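Local structure of uncharacterized protein (Legionella pneumophila subsp. pneumophila str. Philadelphia 1, 4RD8) at residues A[60-65]-A[72-77]; A[115-120]-A[126-131]; A[163-168]-A[178-183]. The protein is of unknown function but belongs to the DUF5636 family and folds as a compact single chain, mainly helical, with no strands. The protein carries 3 engineered substitutions. All coordinates share one frame; numbering follows the deposited sequence.

Contact 1. Residues A[60-65]-A[72-77]; sequences KEKGLK and TKQLRT
Gln74, on helix 69-85, meets Lys62 and Leu64 just past the end of helix 41-61. Its CB is directed at the 60-65 segment. Gln74 CG lies beside the backbone N (chi1 -75°) and touches Leu64 CD1 at 3.7 Å, the two side chains crossing at about a right angle. The chain then bends (chi2 -51°), which turns the amide to Lys62. Gln74 CD lies 3.6 Å from Lys62 CD, and that methylene sits over the face of the amide. At the tip, Gln74 OE1 accepts from Lys62 NZ, which arrives from above the amide plane. The modelled separation of Lys62 NZ and Gln74 OE1, 2.5 Å, is very short, so the exact length is doubtful. Gln74 NE2 is 3.2 Å from Lys62 NZ, but both are donors and no bond forms.

Lys62 is the first residue to leave the helix. Gly63, with positive phi, is the C-prime residue of a Schellman motif, with Leu64 N bonded to Leu59 O and Gly63 N to Lys60 O. Leu59 of helix 41-61 touches both Leu64 and Gln74.

The contact therefore joins two successive helices across their turn. The methylenes of Lys62 and a methyl of Leu64 lie against the Gln74 side chain. Arg58 NE donates to Gln74 OE1, and Lys62 NZ probably adds a second donor; together they would favour one orientation of the amide.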
loop_
_atom_site.group_PDB
_atom_site.type_symbol
_atom_site.label_atom_id
_atom_site.label_comp_id
_atom_site.label_asym_id
_atom_site.label_seq_id
_atom_site.Cartn_x
_atom_site.Cartn_y
_atom_site.Cartn_z
ATOM N N LYS A 60 16.422 -8.831 14.727
ATOM C CA LYS A 60 17.188 -9.085 15.945
ATOM C C LYS A 60 16.899 -10.469 16.511
ATOM O O LYS A 60 17.812 -11.178 16.927
ATOM C CB LYS A 60 16.891 -8.016 17.001
ATOM C CG LYS A 60 17.459 -6.639 16.685
ATOM C CD LYS A 60 16.993 -5.595 17.692
ATOM N N GLU A 61 15.624 -10.845 16.521
ATOM C CA GLU A 61 15.210 -12.153 17.022
ATOM C C GLU A 61 15.896 -13.280 16.246
ATOM O O GLU A 61 16.234 -14.319 16.812
ATOM C CB GLU A 61 13.683 -12.294 16.947
ATOM C CG GLU A 61 13.121 -13.539 17.616
ATOM C CD GLU A 61 11.655 -13.387 17.997
ATOM N N LYS A 62 16.126 -13.053 14.956
ATOM C CA LYS A 62 16.700 -14.074 14.083
ATOM C C LYS A 62 18.202 -13.926 13.896
ATOM O O LYS A 62 18.808 -14.656 13.110
ATOM C CB LYS A 62 15.992 -14.067 12.725
ATOM C CG LYS A 62 14.683 -14.831 12.748
ATOM C CD LYS A 62 13.773 -14.479 11.597
ATOM C CE LYS A 62 12.365 -14.982 11.884
ATOM N NZ LYS A 62 11.362 -14.462 10.915
ATOM N N GLY A 63 18.804 -12.995 14.627
ATOM C CA GLY A 63 20.218 -12.720 14.466
ATOM C C GLY A 63 20.510 -12.316 13.036
ATOM O O GLY A 63 21.278 -12.981 12.336
ATOM N N LEU A 64 19.869 -11.233 12.599
ATOM C CA LEU A 64 20.059 -10.713 11.251
ATOM C C LEU A 64 20.435 -9.237 11.278
ATOM O O LEU A 64 20.009 -8.495 12.162
ATOM C CB LEU A 64 18.785 -10.900 10.419
ATOM C CG LEU A 64 18.400 -12.338 10.065
ATOM C CD1 LEU A 64 17.179 -12.372 9.161
ATOM C CD2 LEU A 64 19.572 -13.045 9.412
ATOM N N LYS A 65 21.235 -8.814 10.304
ATOM C CA LYS A 65 21.555 -7.400 10.140
ATOM C C LYS A 65 20.724 -6.850 8.984
ATOM O O LYS A 65 20.260 -7.616 8.145
ATOM C CB LYS A 65 23.057 -7.206 9.893
ATOM C CG LYS A 65 23.942 -7.589 11.073
ATOM N N THR A 72 15.901 -8.715 3.648
ATOM C CA THR A 72 14.958 -8.476 2.557
ATOM C C THR A 72 13.819 -9.490 2.626
ATOM O O THR A 72 12.654 -9.151 2.410
ATOM C CB THR A 72 15.648 -8.562 1.175
ATOM O OG1 THR A 72 16.546 -7.455 1.015
ATOM C CG2 THR A 72 14.618 -8.543 0.047
ATOM N N LYS A 73 14.165 -10.733 2.945
ATOM C CA LYS A 73 13.171 -11.788 3.094
ATOM C C LYS A 73 12.267 -11.507 4.290
ATOM O O LYS A 73 11.056 -11.677 4.210
ATOM C CB LYS A 73 13.860 -13.147 3.244
ATOM C CG LYS A 73 12.977 -14.335 2.906
ATOM C CD LYS A 73 12.745 -15.230 4.115
ATOM C CE LYS A 73 11.974 -16.487 3.726
ATOM N NZ LYS A 73 11.855 -17.438 4.871
ATOM N N GLN A 74 12.857 -11.061 5.397
ATOM C CA GLN A 74 12.088 -10.776 6.607
ATOM C C GLN A 74 11.077 -9.642 6.429
ATOM O O GLN A 74 9.955 -9.722 6.930
ATOM C CB GLN A 74 13.017 -10.493 7.789
ATOM C CG GLN A 74 13.667 -11.741 8.347
ATOM C CD GLN A 74 12.655 -12.826 8.632
ATOM O OE1 GLN A 74 11.662 -12.597 9.322
ATOM N NE2 GLN A 74 12.894 -14.014 8.090
ATOM N N LEU A 75 11.477 -8.589 5.722
ATOM C CA LEU A 75 10.567 -7.481 5.431
ATOM C C LEU A 75 9.399 -7.944 4.561
ATOM O O LEU A 75 8.257 -7.549 4.780
ATOM C CB LEU A 75 11.307 -6.335 4.733
ATOM C CG LEU A 75 10.422 -5.187 4.228
ATOM C CD1 LEU A 75 9.653 -4.563 5.373
ATOM C CD2 LEU A 75 11.256 -4.129 3.520
ATOM N N ARG A 76 9.694 -8.782 3.572
ATOM C CA ARG A 76 8.658 -9.301 2.674
ATOM C C ARG A 76 7.648 -10.164 3.418
ATOM O O ARG A 76 6.445 -10.069 3.177
ATOM C CB ARG A 76 9.285 -10.103 1.531
ATOM C CG ARG A 76 9.491 -9.314 0.245
ATOM C CD ARG A 76 10.892 -9.504 -0.301
ATOM N NE ARG A 76 10.944 -9.438 -1.760
ATOM C CZ ARG A 76 11.409 -8.406 -2.459
ATOM N NH1 ARG A 76 11.872 -7.328 -1.842
ATOM N NH2 ARG A 76 11.409 -8.455 -3.784
ATOM N N THR A 77 8.140 -11.004 4.323
ATOM C CA THR A 77 7.258 -11.866 5.095
ATOM C C THR A 77 6.463 -11.043 6.106
ATOM O O THR A 77 5.296 -11.330 6.355
ATOM C CB THR A 77 8.020 -13.028 5.779
ATOM O OG1 THR A 77 9.089 -12.497 6.567
ATOM C CG2 THR A 77 8.596 -13.974 4.732
#

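Contact 2. Residues A[115-120]-A[126-131]; sequences MLKDSS and HGELTH
Asp118 places CG beside its backbone N (chi1 -66°) and gives its carboxylate a small twist (chi2 -10°), which presents both oxygens to the start of helix 130-144. Asp118 OD1 accepts from His131 N at 3.0 Å in a nearly straight bond. Asp118 OD2 accepts from Thr130 N at 2.9 Å, less straight. Both donors come in on the syn side. The backbone joins in: Asp118 N donates to Glu128 O at 2.9 Å. Water 1 lies between Asp118 OD2 and Gly127 O, but its distance to Asp118 is too short to be trusted.

The extended chains of Lys117 and Glu128 run out to a weak salt bridge, Lys117 NZ to Glu128 OE2 at 3.2 Å. Their stronger partners lie elsewhere: Asn98 for the lysine, Arg76 for the glutamate. Met115, a selenomethionine, bends its SE to 4.2 Å from His131 C.

Leu129 holds the N-cap position but has no polar side chain. The carboxylate from the preceding loop takes up the first helical N-H groups in its place. The helix end probably stabilises the negative charge of this buried aspartate.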
loop_
_atom_site.group_PDB
_atom_site.type_symbol
_atom_site.label_atom_id
_atom_site.label_comp_id
_atom_site.label_asym_id
_atom_site.label_seq_id
_atom_site.Cartn_x
_atom_site.Cartn_y
_atom_site.Cartn_z
HETATM N N MSE A 115 -2.040 -8.921 -3.805
HETATM C CA MSE A 115 -1.065 -7.830 -3.868
HETATM C C MSE A 115 0.025 -8.230 -4.847
HETATM O O MSE A 115 0.447 -9.384 -4.873
HETATM C CB MSE A 115 -0.440 -7.590 -2.484
HETATM C CG MSE A 115 0.702 -6.552 -2.486
HETATM SE SE MSE A 115 0.159 -4.792 -3.063
HETATM C CE MSE A 115 -1.316 -4.535 -1.844
ATOM N N LEU A 116 0.473 -7.282 -5.668
ATOM C CA LEU A 116 1.551 -7.551 -6.604
ATOM C C LEU A 116 2.712 -6.590 -6.413
ATOM O O LEU A 116 2.550 -5.520 -5.822
ATOM C CB LEU A 116 1.023 -7.407 -8.034
ATOM C CG LEU A 116 -0.079 -8.409 -8.394
ATOM C CD1 LEU A 116 -1.434 -7.776 -8.233
ATOM C CD2 LEU A 116 0.118 -8.908 -9.818
ATOM N N LYS A 117 3.876 -6.978 -6.930
ATOM C CA LYS A 117 5.013 -6.084 -7.053
ATOM C C LYS A 117 4.592 -4.852 -7.842
ATOM O O LYS A 117 3.748 -4.954 -8.735
ATOM C CB LYS A 117 6.128 -6.794 -7.816
ATOM C CG LYS A 117 7.336 -7.156 -7.010
ATOM C CD LYS A 117 8.384 -7.790 -7.915
ATOM C CE LYS A 117 9.619 -8.190 -7.148
ATOM N NZ LYS A 117 10.697 -8.644 -8.069
ATOM N N ASP A 118 5.185 -3.701 -7.518
ATOM C CA ASP A 118 4.877 -2.445 -8.210
ATOM C C ASP A 118 5.059 -2.621 -9.716
ATOM O O ASP A 118 4.266 -2.122 -10.518
ATOM C CB ASP A 118 5.813 -1.314 -7.750
ATOM C CG ASP A 118 5.613 -0.916 -6.284
ATOM O OD1 ASP A 118 4.633 -1.365 -5.651
ATOM O OD2 ASP A 118 6.445 -0.128 -5.777
ATOM N N SER A 119 6.108 -3.344 -10.090
ATOM C CA SER A 119 6.483 -3.488 -11.496
ATOM C C SER A 119 5.539 -4.399 -12.287
ATOM O O SER A 119 5.646 -4.517 -13.503
ATOM C CB SER A 119 7.927 -3.987 -11.601
ATOM O OG SER A 119 8.090 -5.166 -10.832
ATOM N N SER A 120 4.611 -5.052 -11.605
ATOM C CA SER A 120 3.626 -5.876 -12.300
ATOM C C SER A 120 2.618 -4.992 -13.030
ATOM O O SER A 120 1.911 -5.445 -13.919
ATOM C CB SER A 120 2.925 -6.811 -11.316
ATOM O OG SER A 120 3.874 -7.696 -10.752
ATOM N N HIS A 126 12.364 3.580 -8.436
ATOM C CA HIS A 126 12.312 4.162 -7.094
ATOM C C HIS A 126 11.956 3.148 -6.003
ATOM O O HIS A 126 12.374 3.301 -4.855
ATOM C CB HIS A 126 11.339 5.346 -7.054
ATOM C CG HIS A 126 11.780 6.520 -7.871
ATOM N ND1 HIS A 126 11.384 6.708 -9.184
ATOM C CD2 HIS A 126 12.576 7.567 -7.567
ATOM C CE1 HIS A 126 11.924 7.820 -9.643
ATOM N NE2 HIS A 126 12.652 8.364 -8.688
ATOM N N GLY A 127 11.184 2.126 -6.352
ATOM C CA GLY A 127 10.787 1.113 -5.387
ATOM C C GLY A 127 10.257 -0.166 -6.015
ATOM O O GLY A 127 10.065 -0.238 -7.228
ATOM N N GLU A 128 9.997 -1.172 -5.180
ATOM C CA GLU A 128 9.585 -2.495 -5.651
ATOM C C GLU A 128 8.287 -2.951 -4.980
ATOM O O GLU A 128 7.408 -3.548 -5.609
ATOM C CB GLU A 128 10.712 -3.491 -5.350
ATOM C CG GLU A 128 10.554 -4.881 -5.936
ATOM C CD GLU A 128 11.657 -5.820 -5.468
ATOM O OE1 GLU A 128 11.904 -5.887 -4.242
ATOM O OE2 GLU A 128 12.285 -6.487 -6.318
ATOM N N LEU A 129 8.178 -2.659 -3.689
ATOM C CA LEU A 129 7.024 -3.067 -2.899
ATOM C C LEU A 129 6.333 -1.861 -2.296
ATOM O O LEU A 129 5.768 -1.957 -1.207
ATOM C CB LEU A 129 7.460 -3.991 -1.756
ATOM C CG LEU A 129 8.227 -5.258 -2.133
ATOM C CD1 LEU A 129 8.651 -6.004 -0.878
ATOM C CD2 LEU A 129 7.389 -6.147 -3.018
ATOM N N THR A 130 6.389 -0.722 -2.977
ATOM C CA THR A 130 5.859 0.499 -2.373
ATOM C C THR A 130 4.339 0.438 -2.199
ATOM O O THR A 130 3.822 0.890 -1.188
ATOM C CB THR A 130 6.273 1.772 -3.143
ATOM O OG1 THR A 130 7.700 1.822 -3.239
ATOM C CG2 THR A 130 5.797 3.018 -2.403
ATOM N N HIS A 131 3.618 -0.114 -3.168
ATOM C CA HIS A 131 2.169 -0.238 -3.010
ATOM C C HIS A 131 1.837 -1.180 -1.855
ATOM O O HIS A 131 0.911 -0.925 -1.082
ATOM C CB HIS A 131 1.501 -0.722 -4.304
ATOM C CG HIS A 131 1.492 0.292 -5.400
ATOM N ND1 HIS A 131 1.201 1.629 -5.187
ATOM C CD2 HIS A 131 1.714 0.166 -6.733
ATOM C CE1 HIS A 131 1.254 2.275 -6.341
ATOM N NE2 HIS A 131 1.567 1.415 -7.288
HETATM O O HOH W 1 7.497 1.686 -7.217
#

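Contact 3. Residues A[163-168]-A[178-183]; sequences KKLGHQ and TCWDVL
Leu165 is the bump of this contact. It projects from the loop after helix 157-162 into a hollow on the first turn of helix 179-184. Cys179, Trp180 and Leu183 line that hollow. Leu165 holds CG beside its backbone N (chi1 -61°), and its two methyls part company from there. Leu165 CD2 rests on Cys179 SG at 3.7 Å and lies 4.1 Å from Leu183 CD1. It also approaches the backbone N of Trp180. Cys179 and Leu183 are one helical turn apart, and Leu165 CD2 fills the dip between them. Leu165 CD1 turns instead to the indole and comes obliquely to Trp180 CE3 at 4.2 Å. Cys31 of helix 25-38 touches both Cys179 and Leu183.

No direct hydrogen bond crosses the contact. Water 2 does the polar work. Water 2 lies 2.7 Å from Leu165 O and accepts from Trp180 N at 2.9 Å, so it spans the two backbones beside the leucine.

The helix start is secured by a capping box. Asp181 N donates to Thr178 OG1, and Thr178 N donates to Asp181 OD2 from above the carboxylate plane, both at 3.1 Å. Trp180 NE1 is bonded to Asp185, which helps fix the indole that Leu165 CD1 leans on.

The side-chain contact is thus wholly apolar: one leucine set against three side chains of the helix. One water couples a loop carbonyl to an N-H of the helix's first turn, giving two otherwise separate backbone groups a shared partner.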
loop_
_atom_site.group_PDB
_atom_site.type_symbol
_atom_site.label_atom_id
_atom_site.label_comp_id
_atom_site.label_asym_id
_atom_site.label_seq_id
_atom_site.Cartn_x
_atom_site.Cartn_y
_atom_site.Cartn_z
ATOM N N LYS A 163 -10.219 -4.658 -3.131
ATOM C CA LYS A 163 -10.782 -5.364 -4.285
ATOM C C LYS A 163 -11.622 -4.466 -5.153
ATOM O O LYS A 163 -11.661 -4.639 -6.368
ATOM C CB LYS A 163 -11.607 -6.590 -3.862
ATOM C CG LYS A 163 -10.782 -7.714 -3.230
ATOM C CD LYS A 163 -11.689 -8.911 -2.917
ATOM C CE LYS A 163 -10.916 -10.097 -2.395
ATOM N NZ LYS A 163 -11.857 -11.218 -2.085
ATOM N N LYS A 164 -12.289 -3.497 -4.539
ATOM C CA LYS A 164 -13.166 -2.623 -5.295
ATOM C C LYS A 164 -12.384 -1.666 -6.169
ATOM O O LYS A 164 -12.934 -1.128 -7.130
ATOM C CB LYS A 164 -14.164 -1.898 -4.370
ATOM C CG LYS A 164 -14.982 -2.895 -3.548
ATOM C CD LYS A 164 -16.182 -2.282 -2.822
ATOM C CE LYS A 164 -16.915 -3.356 -2.019
ATOM N NZ LYS A 164 -18.163 -2.867 -1.348
ATOM N N LEU A 165 -11.102 -1.490 -5.863
ATOM C CA LEU A 165 -10.223 -0.660 -6.688
ATOM C C LEU A 165 -9.944 -1.310 -8.037
ATOM O O LEU A 165 -9.502 -0.645 -8.978
ATOM C CB LEU A 165 -8.901 -0.350 -5.972
ATOM C CG LEU A 165 -9.027 0.427 -4.663
ATOM C CD1 LEU A 165 -7.633 0.644 -4.039
ATOM C CD2 LEU A 165 -9.737 1.768 -4.889
ATOM N N GLY A 166 -10.220 -2.608 -8.142
ATOM C CA GLY A 166 -10.073 -3.314 -9.400
ATOM C C GLY A 166 -11.383 -3.488 -10.151
ATOM O O GLY A 166 -11.423 -4.087 -11.221
ATOM N N HIS A 167 -12.472 -3.001 -9.568
ATOM C CA HIS A 167 -13.776 -3.092 -10.203
ATOM C C HIS A 167 -13.902 -1.941 -11.183
ATOM O O HIS A 167 -13.426 -0.836 -10.916
ATOM C CB HIS A 167 -14.896 -2.996 -9.163
ATOM C CG HIS A 167 -16.233 -3.387 -9.683
ATOM N ND1 HIS A 167 -17.012 -2.560 -10.473
ATOM C CD2 HIS A 167 -16.961 -4.531 -9.525
ATOM C CE1 HIS A 167 -18.143 -3.170 -10.775
ATOM N NE2 HIS A 167 -18.136 -4.362 -10.210
ATOM N N GLN A 168 -14.566 -2.176 -12.304
ATOM C CA GLN A 168 -14.687 -1.109 -13.287
ATOM C C GLN A 168 -15.434 0.128 -12.780
ATOM O O GLN A 168 -15.261 1.219 -13.328
ATOM C CB GLN A 168 -15.303 -1.629 -14.581
ATOM C CG GLN A 168 -14.645 -1.042 -15.797
ATOM C CD GLN A 168 -15.095 -1.717 -17.051
ATOM O OE1 GLN A 168 -14.382 -2.548 -17.617
ATOM N NE2 GLN A 168 -16.293 -1.378 -17.492
ATOM N N THR A 178 -8.005 6.768 -12.068
ATOM C CA THR A 178 -8.837 5.753 -11.427
ATOM C C THR A 178 -8.794 5.974 -9.924
ATOM O O THR A 178 -7.963 6.741 -9.433
ATOM C CB THR A 178 -8.342 4.327 -11.724
ATOM O OG1 THR A 178 -7.029 4.146 -11.169
ATOM C CG2 THR A 178 -8.288 4.080 -13.226
ATOM N N CYS A 179 -9.688 5.315 -9.190
ATOM C CA CYS A 179 -9.666 5.416 -7.736
ATOM C C CYS A 179 -8.339 4.873 -7.196
ATOM O O CYS A 179 -7.793 5.394 -6.217
ATOM C CB CYS A 179 -10.841 4.646 -7.129
ATOM S SG CYS A 179 -11.229 5.095 -5.404
ATOM N N TRP A 180 -7.834 3.822 -7.831
ATOM C CA TRP A 180 -6.499 3.318 -7.511
ATOM C C TRP A 180 -5.485 4.462 -7.610
ATOM O O TRP A 180 -4.740 4.713 -6.665
ATOM C CB TRP A 180 -6.133 2.182 -8.460
ATOM C CG TRP A 180 -4.693 1.744 -8.408
ATOM C CD1 TRP A 180 -3.625 2.341 -9.026
ATOM C CD2 TRP A 180 -4.177 0.586 -7.743
ATOM N NE1 TRP A 180 -2.477 1.637 -8.762
ATOM C CE2 TRP A 180 -2.785 0.553 -7.979
ATOM C CE3 TRP A 180 -4.756 -0.420 -6.963
ATOM C CZ2 TRP A 180 -1.960 -0.452 -7.461
ATOM C CZ3 TRP A 180 -3.939 -1.418 -6.451
ATOM C CH2 TRP A 180 -2.555 -1.427 -6.703
ATOM N N ASP A 181 -5.466 5.153 -8.747
ATOM C CA ASP A 181 -4.598 6.321 -8.927
ATOM C C ASP A 181 -4.755 7.383 -7.830
ATOM O O ASP A 181 -3.768 7.870 -7.271
ATOM C CB ASP A 181 -4.884 7.002 -10.266
ATOM C CG ASP A 181 -4.500 6.152 -11.467
ATOM O OD1 ASP A 181 -3.751 5.159 -11.308
ATOM O OD2 ASP A 181 -4.933 6.506 -12.589
ATOM N N VAL A 182 -5.998 7.769 -7.551
ATOM C CA VAL A 182 -6.265 8.884 -6.635
ATOM C C VAL A 182 -5.794 8.581 -5.217
ATOM O O VAL A 182 -5.369 9.488 -4.470
ATOM C CB VAL A 182 -7.767 9.266 -6.647
ATOM C CG1 VAL A 182 -8.095 10.246 -5.546
ATOM C CG2 VAL A 182 -8.134 9.868 -7.994
ATOM N N LEU A 183 -5.843 7.304 -4.850
ATOM C CA LEU A 183 -5.470 6.893 -3.503
ATOM C C LEU A 183 -3.983 6.616 -3.343
ATOM O O LEU A 183 -3.361 7.124 -2.416
ATOM C CB LEU A 183 -6.259 5.656 -3.070
ATOM C CG LEU A 183 -7.755 5.916 -2.888
ATOM C CD1 LEU A 183 -8.414 4.693 -2.270
ATOM C CD2 LEU A 183 -7.997 7.166 -2.042
HETATM O O HOH W 2 -9.413 2.043 -9.426
#

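How the contacts relate
The three contacts follow one another along the chain, with contact 2 between the others in space. The centres of contacts 1 and 2 are about 19 Å apart. Arg76 bridges them: its NH2 forms a salt bridge with Glu128 OE1 at 2.7 Å, and its CG packs on Leu129 CD1. The centres of contacts 2 and 3 are about 16 Å apart. They meet where the rings of His131 and Trp180 pack edge-to-face, with His131 CD2 3.8 Å from Trp180 CZ2. Contacts 1 and 3 lie on opposite sides of the chain's centre, their nearest atoms about 16 Å apart. No active site is known to which they could be related.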